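Local structure of uncharacterized protein (Plasmodium falciparum, 1ZSO) at residues Ile16-Leu20 with Tyr93-Asn99; Asp30-Phe36 with Asn49-Thr55; Gly65-Phe69 with Thr81-Val85. The protein is of unknown function but belongs to a family to which zinc binding is generally assigned, so it may bind zinc. One frame throughout, in Å; residues are numbered along the deposited sequence.

Contact 1 of 3, residues Ile16-Leu20 with Tyr93-Asn99; sequences IKAEL and YEEVNNN
Extended strand I16-L20 is met by a chain that leaves its own strand at Y93-E94, makes one 3-10 turn over E95-N97 and returns as a loop, bringing N99 CA to 4.8 Å from E19 CA. Y93, t at chi1, lays its long ring along the strand: CD1 lies 3.9 Å from I16 CG1, CE2 is 4.3 Å from A18 CB and 4.2 Å from L20 CD1. Its OH accepts A18 N at 3.2 Å and also bonds E100 O, so the one polar side-chain atom of a buried tyrosine is satisfied. The carbonyl of E94 packs on L20, O to CD1 3.6 Å. E94 N donates to N97 OD1 (2.9 Å), a bond the short asparagine amide makes easily; N97 N to E94 O and N98 N to E95 O (both 2.8 Å) complete the turn. N98, t, sends OD1 to L20 N, 2.6 Å away, imitating a backbone carbonyl. N99 has positive phi and psi (62°, 22°), a conformation asparagine tolerates well, and donates N to A18 O at 3.0 Å. The Y93 hydroxyl, N98 amide and N99 N thus tie strand 92-94 and its exit loop to strand 9-21 of the six-stranded antiparallel sheet.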
loop_
_atom_site.group_PDB
_atom_site.type_symbol
_atom_site.label_atom_id
_atom_site.label_comp_id
_atom_site.label_asym_id
_atom_site.label_seq_id
_atom_site.Cartn_x
_atom_site.Cartn_y
_atom_site.Cartn_z
ATOM N N ILE B 16 -19.870 -12.664 -6.160
ATOM C CA ILE B 16 -20.078 -13.646 -5.133
ATOM C C ILE B 16 -21.435 -14.353 -5.231
ATOM O O ILE B 16 -22.391 -13.873 -5.863
ATOM C CB ILE B 16 -19.904 -13.055 -3.711
ATOM C CG1 ILE B 16 -21.142 -12.280 -3.271
ATOM C CG2 ILE B 16 -18.680 -12.158 -3.630
ATOM C CD1 ILE B 16 -21.016 -11.810 -1.826
ATOM N N LYS B 17 -21.484 -15.485 -4.534
ATOM C CA LYS B 17 -22.652 -16.364 -4.433
ATOM C C LYS B 17 -22.582 -17.036 -3.047
ATOM O O LYS B 17 -21.536 -17.477 -2.616
ATOM C CB LYS B 17 -22.580 -17.409 -5.544
ATOM C CG LYS B 17 -23.683 -18.435 -5.563
ATOM C CD LYS B 17 -23.479 -19.316 -6.782
ATOM C CE LYS B 17 -24.163 -20.647 -6.660
ATOM N NZ LYS B 17 -24.057 -21.394 -8.001
ATOM N N ALA B 18 -23.691 -17.101 -2.344
ATOM C CA ALA B 18 -23.707 -17.785 -1.059
ATOM C C ALA B 18 -25.137 -18.147 -0.771
ATOM O O ALA B 18 -26.071 -17.509 -1.285
ATOM C CB ALA B 18 -23.144 -16.902 0.067
ATOM N N GLU B 19 -25.271 -19.213 0.006
ATOM C CA GLU B 19 -26.552 -19.745 0.435
ATOM C C GLU B 19 -26.914 -19.117 1.805
ATOM O O GLU B 19 -26.103 -19.117 2.753
ATOM C CB GLU B 19 -26.440 -21.288 0.452
ATOM C CG GLU B 19 -27.425 -22.040 1.323
ATOM C CD GLU B 19 -27.330 -23.564 1.111
ATOM O OE1 GLU B 19 -26.335 -24.026 0.499
ATOM O OE2 GLU B 19 -28.251 -24.295 1.548
ATOM N N LEU B 20 -28.120 -18.557 1.869
ATOM C CA LEU B 20 -28.523 -17.686 2.960
ATOM C C LEU B 20 -29.591 -18.306 3.822
ATOM O O LEU B 20 -30.575 -18.851 3.333
ATOM C CB LEU B 20 -29.056 -16.360 2.439
ATOM C CG LEU B 20 -28.128 -15.543 1.556
ATOM C CD1 LEU B 20 -28.797 -14.252 1.133
ATOM C CD2 LEU B 20 -26.778 -15.301 2.244
ATOM N N TYR B 93 -25.237 -8.097 -0.803
ATOM C CA TYR B 93 -25.859 -9.313 -1.306
ATOM C C TYR B 93 -27.068 -9.582 -0.430
ATOM O O TYR B 93 -27.001 -9.601 0.790
ATOM C CB TYR B 93 -24.839 -10.443 -1.233
ATOM C CG TYR B 93 -25.172 -11.758 -1.939
ATOM C CD1 TYR B 93 -24.987 -11.905 -3.294
ATOM C CD2 TYR B 93 -25.591 -12.879 -1.208
ATOM C CE1 TYR B 93 -25.234 -13.105 -3.911
ATOM C CE2 TYR B 93 -25.866 -14.099 -1.822
ATOM C CZ TYR B 93 -25.693 -14.210 -3.168
ATOM O OH TYR B 93 -25.957 -15.425 -3.792
ATOM N N GLU B 94 -28.209 -9.758 -1.054
ATOM C CA GLU B 94 -29.454 -9.646 -0.322
ATOM C C GLU B 94 -30.232 -10.947 -0.420
ATOM O O GLU B 94 -29.909 -11.808 -1.219
ATOM C CB GLU B 94 -30.229 -8.432 -0.859
ATOM C CG GLU B 94 -29.457 -7.106 -0.649
ATOM C CD GLU B 94 -29.749 -6.038 -1.697
ATOM O OE1 GLU B 94 -30.907 -6.004 -2.202
ATOM O OE2 GLU B 94 -28.832 -5.221 -2.010
ATOM N N GLU B 95 -31.230 -11.092 0.444
ATOM C CA GLU B 95 -32.052 -12.299 0.495
ATOM C C GLU B 95 -32.471 -12.756 -0.907
ATOM O O GLU B 95 -32.363 -13.942 -1.268
ATOM C CB GLU B 95 -33.287 -12.015 1.348
ATOM C CG GLU B 95 -34.191 -13.189 1.653
ATOM C CD GLU B 95 -35.271 -12.815 2.688
ATOM O OE1 GLU B 95 -35.265 -11.640 3.150
ATOM O OE2 GLU B 95 -36.120 -13.677 3.047
ATOM N N VAL B 96 -32.939 -11.803 -1.698
ATOM C CA VAL B 96 -33.447 -12.103 -3.012
ATOM C C VAL B 96 -32.392 -12.746 -3.930
ATOM O O VAL B 96 -32.743 -13.460 -4.878
ATOM C CB VAL B 96 -34.063 -10.833 -3.660
ATOM C CG1 VAL B 96 -32.981 -9.842 -4.130
ATOM C CG2 VAL B 96 -34.982 -11.228 -4.818
ATOM N N ASN B 97 -31.108 -12.515 -3.645
ATOM C CA ASN B 97 -30.027 -13.082 -4.458
ATOM C C ASN B 97 -29.581 -14.440 -3.938
ATOM O O ASN B 97 -28.552 -14.983 -4.371
ATOM C CB ASN B 97 -28.785 -12.156 -4.473
ATOM C CG ASN B 97 -29.141 -10.693 -4.683
ATOM O OD1 ASN B 97 -28.741 -9.818 -3.883
ATOM N ND2 ASN B 97 -29.907 -10.416 -5.747
ATOM N N ASN B 98 -30.326 -14.969 -2.972
ATOM C CA ASN B 98 -29.958 -16.221 -2.350
ATOM C C ASN B 98 -29.591 -17.301 -3.385
ATOM O O ASN B 98 -30.401 -17.681 -4.268
ATOM C CB ASN B 98 -31.080 -16.720 -1.425
ATOM C CG ASN B 98 -30.690 -17.990 -0.680
ATOM O OD1 ASN B 98 -29.520 -18.183 -0.334
ATOM N ND2 ASN B 98 -31.662 -18.866 -0.439
ATOM N N ASN B 99 -28.359 -17.783 -3.254
ATOM C CA ASN B 99 -27.788 -18.789 -4.149
ATOM C C ASN B 99 -27.636 -18.403 -5.621
ATOM O O ASN B 99 -27.507 -19.281 -6.489
ATOM C CB ASN B 99 -28.506 -20.144 -4.020
ATOM C CG ASN B 99 -27.567 -21.250 -3.489
ATOM O OD1 ASN B 99 -26.334 -21.044 -3.309
ATOM N ND2 ASN B 99 -28.138 -22.433 -3.254
#

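Contact 2 of 3, residues Asp30-Phe36 with Asn49-Thr55; sequences DEYLWIF and NIQFRKT
Segments D30-F36 and N49-T55 meet as the two sides of a beta hairpin, loose at the D30 end and paired from W34 on. The strand axes of 34-36 and 50-52 run antiparallel at 162°, 4.8 Å apart at closest. D30, m at chi1, rests its CB on T55 CG2 (3.6 Å) and reaches toward K54, OD1 to NZ 3.9 Å, a long salt bridge suited to this exposed end. Y32 turns the chain into the strand, its O 3.3 Å from R53 CG, while its OH bonds S120. L33 continues in extended form opposite R53, CA to CA 5.4 Å. W34 (m) and F52 (p) form a hydrogen-bonded pair: W34 N to F52 O 2.8 Å, F52 N to W34 O 2.9 Å. W34 CB sits over the F52 face, 3.9 Å from its centroid, a CH-pi contact; the indole five-membered ring and F52 ring are slid apart, centroids 5.2 Å, planes at 27°. I35 and Q51 make the non-hydrogen-bonded pair on the other face, where Q51 NE2 hydrogen-bonds K72 O of the second subunit. F36 pairs with I50 (F36 N to I50 O 3.1 Å, I50 N to F36 O 2.9 Å) and touches F52, CD2 to CE2 3.9 Å. N49, at phi 60° and psi 50°, a positive-phi conformation asparagine readily takes, also faces F36, giving a G1 bulge. Chemically, the contact is two-sided: W34, F36, I50 and F52 bury aromatic and aliphatic surface in the core, whereas the other face sets I35 against F118 and S120 and gives Q51 to the subunit interface.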
loop_
_atom_site.group_PDB
_atom_site.type_symbol
_atom_site.label_atom_id
_atom_site.label_comp_id
_atom_site.label_asym_id
_atom_site.label_seq_id
_atom_site.Cartn_x
_atom_site.Cartn_y
_atom_site.Cartn_z
ATOM N N ASP B 30 -16.626 0.991 4.693
ATOM C CA ASP B 30 -15.394 1.633 4.226
ATOM C C ASP B 30 -14.147 1.053 4.853
ATOM O O ASP B 30 -13.070 1.164 4.280
ATOM C CB ASP B 30 -15.431 3.123 4.519
ATOM C CG ASP B 30 -16.335 3.885 3.569
ATOM O OD1 ASP B 30 -16.983 3.242 2.721
ATOM O OD2 ASP B 30 -16.392 5.137 3.672
ATOM N N GLU B 31 -14.306 0.458 6.035
ATOM C CA GLU B 31 -13.234 -0.236 6.740
ATOM C C GLU B 31 -12.868 -1.569 6.052
ATOM O O GLU B 31 -11.825 -2.134 6.320
ATOM C CB GLU B 31 -13.630 -0.510 8.216
ATOM C CG GLU B 31 -14.115 0.714 9.029
ATOM C CD GLU B 31 -14.695 0.343 10.435
ATOM O OE1 GLU B 31 -14.169 -0.604 11.085
ATOM O OE2 GLU B 31 -15.666 1.012 10.905
ATOM N N TYR B 32 -13.714 -2.075 5.163
ATOM C CA TYR B 32 -13.489 -3.384 4.632
ATOM C C TYR B 32 -12.062 -3.506 4.061
ATOM O O TYR B 32 -11.555 -2.639 3.302
ATOM C CB TYR B 32 -14.553 -3.778 3.575
ATOM C CG TYR B 32 -14.359 -5.197 3.115
ATOM C CD1 TYR B 32 -14.797 -6.251 3.876
ATOM C CD2 TYR B 32 -13.617 -5.481 1.974
ATOM C CE1 TYR B 32 -14.557 -7.567 3.476
ATOM C CE2 TYR B 32 -13.369 -6.762 1.583
ATOM C CZ TYR B 32 -13.860 -7.818 2.333
ATOM O OH TYR B 32 -13.589 -9.117 1.945
ATOM N N LEU B 33 -11.419 -4.609 4.438
ATOM C CA LEU B 33 -10.054 -4.887 3.995
ATOM C C LEU B 33 -10.021 -5.721 2.733
ATOM O O LEU B 33 -10.244 -6.943 2.804
ATOM C CB LEU B 33 -9.257 -5.604 5.080
ATOM C CG LEU B 33 -7.789 -5.593 4.706
ATOM C CD1 LEU B 33 -7.346 -4.148 4.611
ATOM C CD2 LEU B 33 -6.940 -6.338 5.716
ATOM N N TRP B 34 -9.739 -5.091 1.584
ATOM C CA TRP B 34 -9.606 -5.867 0.315
ATOM C C TRP B 34 -8.242 -6.535 0.268
ATOM O O TRP B 34 -7.210 -5.906 0.618
ATOM C CB TRP B 34 -9.800 -4.986 -0.920
ATOM C CG TRP B 34 -11.118 -4.399 -0.960
ATOM C CD1 TRP B 34 -11.472 -3.170 -0.545
ATOM C CD2 TRP B 34 -12.321 -5.044 -1.385
ATOM N NE1 TRP B 34 -12.814 -2.973 -0.726
ATOM C CE2 TRP B 34 -13.361 -4.119 -1.235
ATOM C CE3 TRP B 34 -12.607 -6.295 -1.927
ATOM C CZ2 TRP B 34 -14.676 -4.424 -1.557
ATOM C CZ3 TRP B 34 -13.906 -6.601 -2.225
ATOM C CH2 TRP B 34 -14.921 -5.664 -2.062
ATOM N N ILE B 35 -8.260 -7.816 -0.109
ATOM C CA ILE B 35 -7.083 -8.706 -0.119
ATOM C C ILE B 35 -7.056 -9.465 -1.453
ATOM O O ILE B 35 -8.058 -10.034 -1.930
ATOM C CB ILE B 35 -7.102 -9.646 1.077
ATOM C CG1 ILE B 35 -7.265 -8.828 2.364
ATOM C CG2 ILE B 35 -5.807 -10.471 1.164
ATOM C CD1 ILE B 35 -7.614 -9.626 3.553
ATOM N N PHE B 36 -5.928 -9.420 -2.115
ATOM C CA PHE B 36 -5.832 -10.049 -3.435
ATOM C C PHE B 36 -4.465 -10.617 -3.593
ATOM O O PHE B 36 -3.496 -10.126 -2.986
ATOM C CB PHE B 36 -6.046 -9.022 -4.546
ATOM C CG PHE B 36 -7.474 -8.553 -4.677
ATOM C CD1 PHE B 36 -8.403 -9.337 -5.309
ATOM C CD2 PHE B 36 -7.865 -7.327 -4.175
ATOM C CE1 PHE B 36 -9.740 -8.918 -5.422
ATOM C CE2 PHE B 36 -9.174 -6.900 -4.279
ATOM C CZ PHE B 36 -10.114 -7.697 -4.913
ATOM N N ASN B 49 -1.311 -11.337 -1.393
ATOM C CA ASN B 49 -1.845 -10.770 -0.155
ATOM C C ASN B 49 -1.593 -9.279 -0.069
ATOM O O ASN B 49 -1.045 -8.789 0.929
ATOM C CB ASN B 49 -1.185 -11.460 1.041
ATOM C CG ASN B 49 -1.851 -11.085 2.396
ATOM O OD1 ASN B 49 -3.083 -11.107 2.541
ATOM N ND2 ASN B 49 -1.021 -10.754 3.389
ATOM N N ILE B 50 -1.929 -8.551 -1.131
ATOM C CA ILE B 50 -1.898 -7.134 -1.021
ATOM C C ILE B 50 -3.145 -6.802 -0.275
ATOM O O ILE B 50 -4.155 -7.549 -0.345
ATOM C CB ILE B 50 -1.881 -6.392 -2.362
ATOM C CG1 ILE B 50 -3.165 -6.648 -3.159
ATOM C CG2 ILE B 50 -0.668 -6.777 -3.137
ATOM C CD1 ILE B 50 -3.439 -5.612 -4.123
ATOM N N GLN B 51 -3.084 -5.690 0.441
ATOM C CA GLN B 51 -4.206 -5.266 1.273
ATOM C C GLN B 51 -4.516 -3.769 1.063
ATOM O O GLN B 51 -3.630 -2.889 1.019
ATOM C CB GLN B 51 -3.923 -5.542 2.761
ATOM C CG GLN B 51 -3.394 -6.923 3.111
ATOM C CD GLN B 51 -3.008 -7.025 4.568
ATOM O OE1 GLN B 51 -2.719 -6.031 5.195
ATOM N NE2 GLN B 51 -3.024 -8.228 5.117
ATOM N N PHE B 52 -5.774 -3.452 0.972
ATOM C CA PHE B 52 -6.116 -2.021 0.866
ATOM C C PHE B 52 -7.556 -1.800 1.202
ATOM O O PHE B 52 -8.330 -2.734 1.174
ATOM C CB PHE B 52 -5.782 -1.448 -0.535
ATOM C CG PHE B 52 -6.674 -1.952 -1.634
ATOM C CD1 PHE B 52 -7.852 -1.294 -1.941
ATOM C CD2 PHE B 52 -6.315 -3.057 -2.370
ATOM C CE1 PHE B 52 -8.667 -1.751 -2.909
ATOM C CE2 PHE B 52 -7.127 -3.544 -3.338
ATOM C CZ PHE B 52 -8.293 -2.890 -3.631
ATOM N N ARG B 53 -7.899 -0.549 1.505
ATOM C CA ARG B 53 -9.294 -0.084 1.693
ATOM C C ARG B 53 -9.699 0.936 0.641
ATOM O O ARG B 53 -8.862 1.688 0.161
ATOM C CB ARG B 53 -9.459 0.581 3.051
ATOM C CG ARG B 53 -9.385 -0.397 4.220
ATOM C CD ARG B 53 -8.526 0.170 5.325
ATOM N NE ARG B 53 -7.199 0.531 4.787
ATOM C CZ ARG B 53 -6.161 -0.306 4.705
ATOM N NH1 ARG B 53 -6.273 -1.549 5.174
ATOM N NH2 ARG B 53 -5.009 0.108 4.166
ATOM N N LYS B 54 -11.000 1.017 0.351
ATOM C CA LYS B 54 -11.512 1.913 -0.701
ATOM C C LYS B 54 -11.310 3.403 -0.329
ATOM O O LYS B 54 -11.544 4.283 -1.132
ATOM C CB LYS B 54 -13.012 1.620 -0.966
ATOM C CG LYS B 54 -13.947 2.375 -0.009
ATOM C CD LYS B 54 -15.215 1.629 0.269
ATOM C CE LYS B 54 -16.341 2.038 -0.621
ATOM N NZ LYS B 54 -17.503 1.059 -0.468
ATOM N N THR B 55 -10.911 3.674 0.913
ATOM C CA THR B 55 -10.748 5.037 1.397
ATOM C C THR B 55 -9.298 5.463 1.311
ATOM O O THR B 55 -9.008 6.646 1.515
ATOM C CB THR B 55 -11.164 5.164 2.890
ATOM O OG1 THR B 55 -10.474 4.182 3.623
ATOM C CG2 THR B 55 -12.692 4.942 3.093
#

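Contact 3 of 3, residues Gly65-Phe69 with Thr81-Val85; sequences GTANF and TINFV
A classic beta bulge joins G65-F69 to the strand T81-V85: N68 and F69 both face I82. I82 O accepts N68 N at 3.1 Å and F69 N at 3.2 Å, while I82 N returns a bond to F69 O at 2.8 Å. N68 supplies the kink with phi/psi -87°/-31°, between extended A67 and F69; the two runs, CA 66 to 69 and CA 81 to 84, lie 93° apart. Both asparagines use their amides in place of peptide groups. N68, m, takes F84 N on OD1 at 3.0 Å, while its ND2 goes to D56 O; N83 gives ND2 to T66 O at 2.9 Å. A water donates to N83 OD1 (2.6 Å) and hydrogen-bonds T66 OG1 (2.9 Å). Small A67 nestles close to T81, CB to CB 3.9 Å. F69, t, meets I82, m, CD2 to CD1 3.8 Å, on the face covered by I50. Here the bulge sits at the antiparallel F69-I82 pair, where strand 69-71, outermost in this chain's six-stranded sheet, begins.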
loop_
_atom_site.group_PDB
_atom_site.type_symbol
_atom_site.label_atom_id
_atom_site.label_comp_id
_atom_site.label_asym_id
_atom_site.label_seq_id
_atom_site.Cartn_x
_atom_site.Cartn_y
_atom_site.Cartn_z
ATOM N N GLY B 65 -4.626 12.233 -10.663
ATOM C CA GLY B 65 -5.458 11.234 -10.005
ATOM C C GLY B 65 -4.813 10.537 -8.817
ATOM O O GLY B 65 -3.615 10.700 -8.525
ATOM N N THR B 66 -5.641 9.771 -8.122
ATOM C CA THR B 66 -5.229 9.051 -6.925
ATOM C C THR B 66 -5.585 7.575 -7.077
ATOM O O THR B 66 -6.374 7.246 -7.920
ATOM C CB THR B 66 -5.933 9.633 -5.695
ATOM O OG1 THR B 66 -7.350 9.431 -5.820
ATOM C CG2 THR B 66 -5.644 11.116 -5.569
ATOM N N ALA B 67 -5.004 6.703 -6.244
ATOM C CA ALA B 67 -5.319 5.279 -6.235
ATOM C C ALA B 67 -5.440 4.763 -4.804
ATOM O O ALA B 67 -4.932 5.372 -3.860
ATOM C CB ALA B 67 -4.274 4.473 -6.972
ATOM N N ASN B 68 -6.133 3.635 -4.672
ATOM C CA ASN B 68 -6.317 2.936 -3.401
ATOM C C ASN B 68 -5.147 1.978 -3.153
ATOM O O ASN B 68 -4.788 1.708 -2.002
ATOM C CB ASN B 68 -7.588 2.073 -3.428
ATOM C CG ASN B 68 -8.837 2.871 -3.452
ATOM O OD1 ASN B 68 -9.826 2.420 -4.015
ATOM N ND2 ASN B 68 -8.831 4.049 -2.831
ATOM N N PHE B 69 -4.593 1.467 -4.258
ATOM C CA PHE B 69 -3.384 0.645 -4.252
ATOM C C PHE B 69 -2.487 0.953 -5.442
ATOM O O PHE B 69 -2.964 1.127 -6.566
ATOM C CB PHE B 69 -3.709 -0.862 -4.277
ATOM C CG PHE B 69 -2.485 -1.739 -4.176
ATOM C CD1 PHE B 69 -1.918 -2.024 -2.945
ATOM C CD2 PHE B 69 -1.865 -2.238 -5.311
ATOM C CE1 PHE B 69 -0.731 -2.849 -2.847
ATOM C CE2 PHE B 69 -0.731 -3.031 -5.212
ATOM C CZ PHE B 69 -0.154 -3.329 -3.956
ATOM N N THR B 81 -1.756 0.571 -10.695
ATOM C CA THR B 81 -2.749 1.031 -9.735
ATOM C C THR B 81 -4.028 0.160 -9.717
ATOM O O THR B 81 -4.393 -0.465 -10.716
ATOM C CB THR B 81 -3.196 2.460 -10.076
ATOM O OG1 THR B 81 -3.799 2.464 -11.377
ATOM C CG2 THR B 81 -2.025 3.401 -10.088
ATOM N N ILE B 82 -4.664 0.128 -8.550
ATOM C CA ILE B 82 -6.055 -0.334 -8.397
ATOM C C ILE B 82 -6.895 0.754 -7.740
ATOM O O ILE B 82 -6.488 1.376 -6.775
ATOM C CB ILE B 82 -6.178 -1.537 -7.466
ATOM C CG1 ILE B 82 -5.239 -2.649 -7.888
ATOM C CG2 ILE B 82 -7.629 -2.015 -7.480
ATOM C CD1 ILE B 82 -5.057 -3.705 -6.838
ATOM N N ASN B 83 -8.061 0.982 -8.280
ATOM C CA ASN B 83 -9.078 1.840 -7.657
ATOM C C ASN B 83 -10.387 1.060 -7.579
ATOM O O ASN B 83 -10.838 0.530 -8.605
ATOM C CB ASN B 83 -9.349 3.089 -8.486
ATOM C CG ASN B 83 -8.590 4.305 -8.007
ATOM O OD1 ASN B 83 -8.612 4.660 -6.826
ATOM N ND2 ASN B 83 -7.961 4.991 -8.943
ATOM N N PHE B 84 -10.960 0.994 -6.374
ATOM C CA PHE B 84 -12.349 0.619 -6.164
ATOM C C PHE B 84 -13.244 1.617 -6.872
ATOM O O PHE B 84 -13.012 2.833 -6.815
ATOM C CB PHE B 84 -12.677 0.626 -4.644
ATOM C CG PHE B 84 -14.142 0.371 -4.323
ATOM C CD1 PHE B 84 -14.598 -0.893 -4.121
ATOM C CD2 PHE B 84 -15.034 1.416 -4.200
ATOM C CE1 PHE B 84 -15.908 -1.123 -3.838
ATOM C CE2 PHE B 84 -16.334 1.205 -3.934
ATOM C CZ PHE B 84 -16.796 -0.063 -3.748
ATOM N N VAL B 85 -14.268 1.099 -7.544
ATOM C CA VAL B 85 -15.170 1.902 -8.299
ATOM C C VAL B 85 -16.475 1.970 -7.535
ATOM O O VAL B 85 -17.104 0.942 -7.280
ATOM C CB VAL B 85 -15.438 1.303 -9.703
ATOM C CG1 VAL B 85 -16.491 2.139 -10.434
ATOM C CG2 VAL B 85 -14.184 1.237 -10.533
HETATM O O HOH W 1 -8.651 6.902 -5.611
#

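From the N terminus, strand 9-21 first supplies I16-L20, whose partner Y93-N99 arrives 73 residues later; contact 1 thus closes a long loop that contains both other contacts. Within it, contact 2 closes first, as a hairpin of strands 34-40 and 46-52, and contact 3 follows in series, bringing 81-85 back to 65-69. These two touch: I50 packs on F69, F52 on N68, and K54 on F84, so the hairpin's three-stranded sheet packs against the face of the six-stranded one near strand 69-71. Contact 1 lies apart, its centre about 28 Å from that of contact 3 on the opposite side of the chain's centre, where strand 92-94 of the four-stranded sheet approaches strand 9-21.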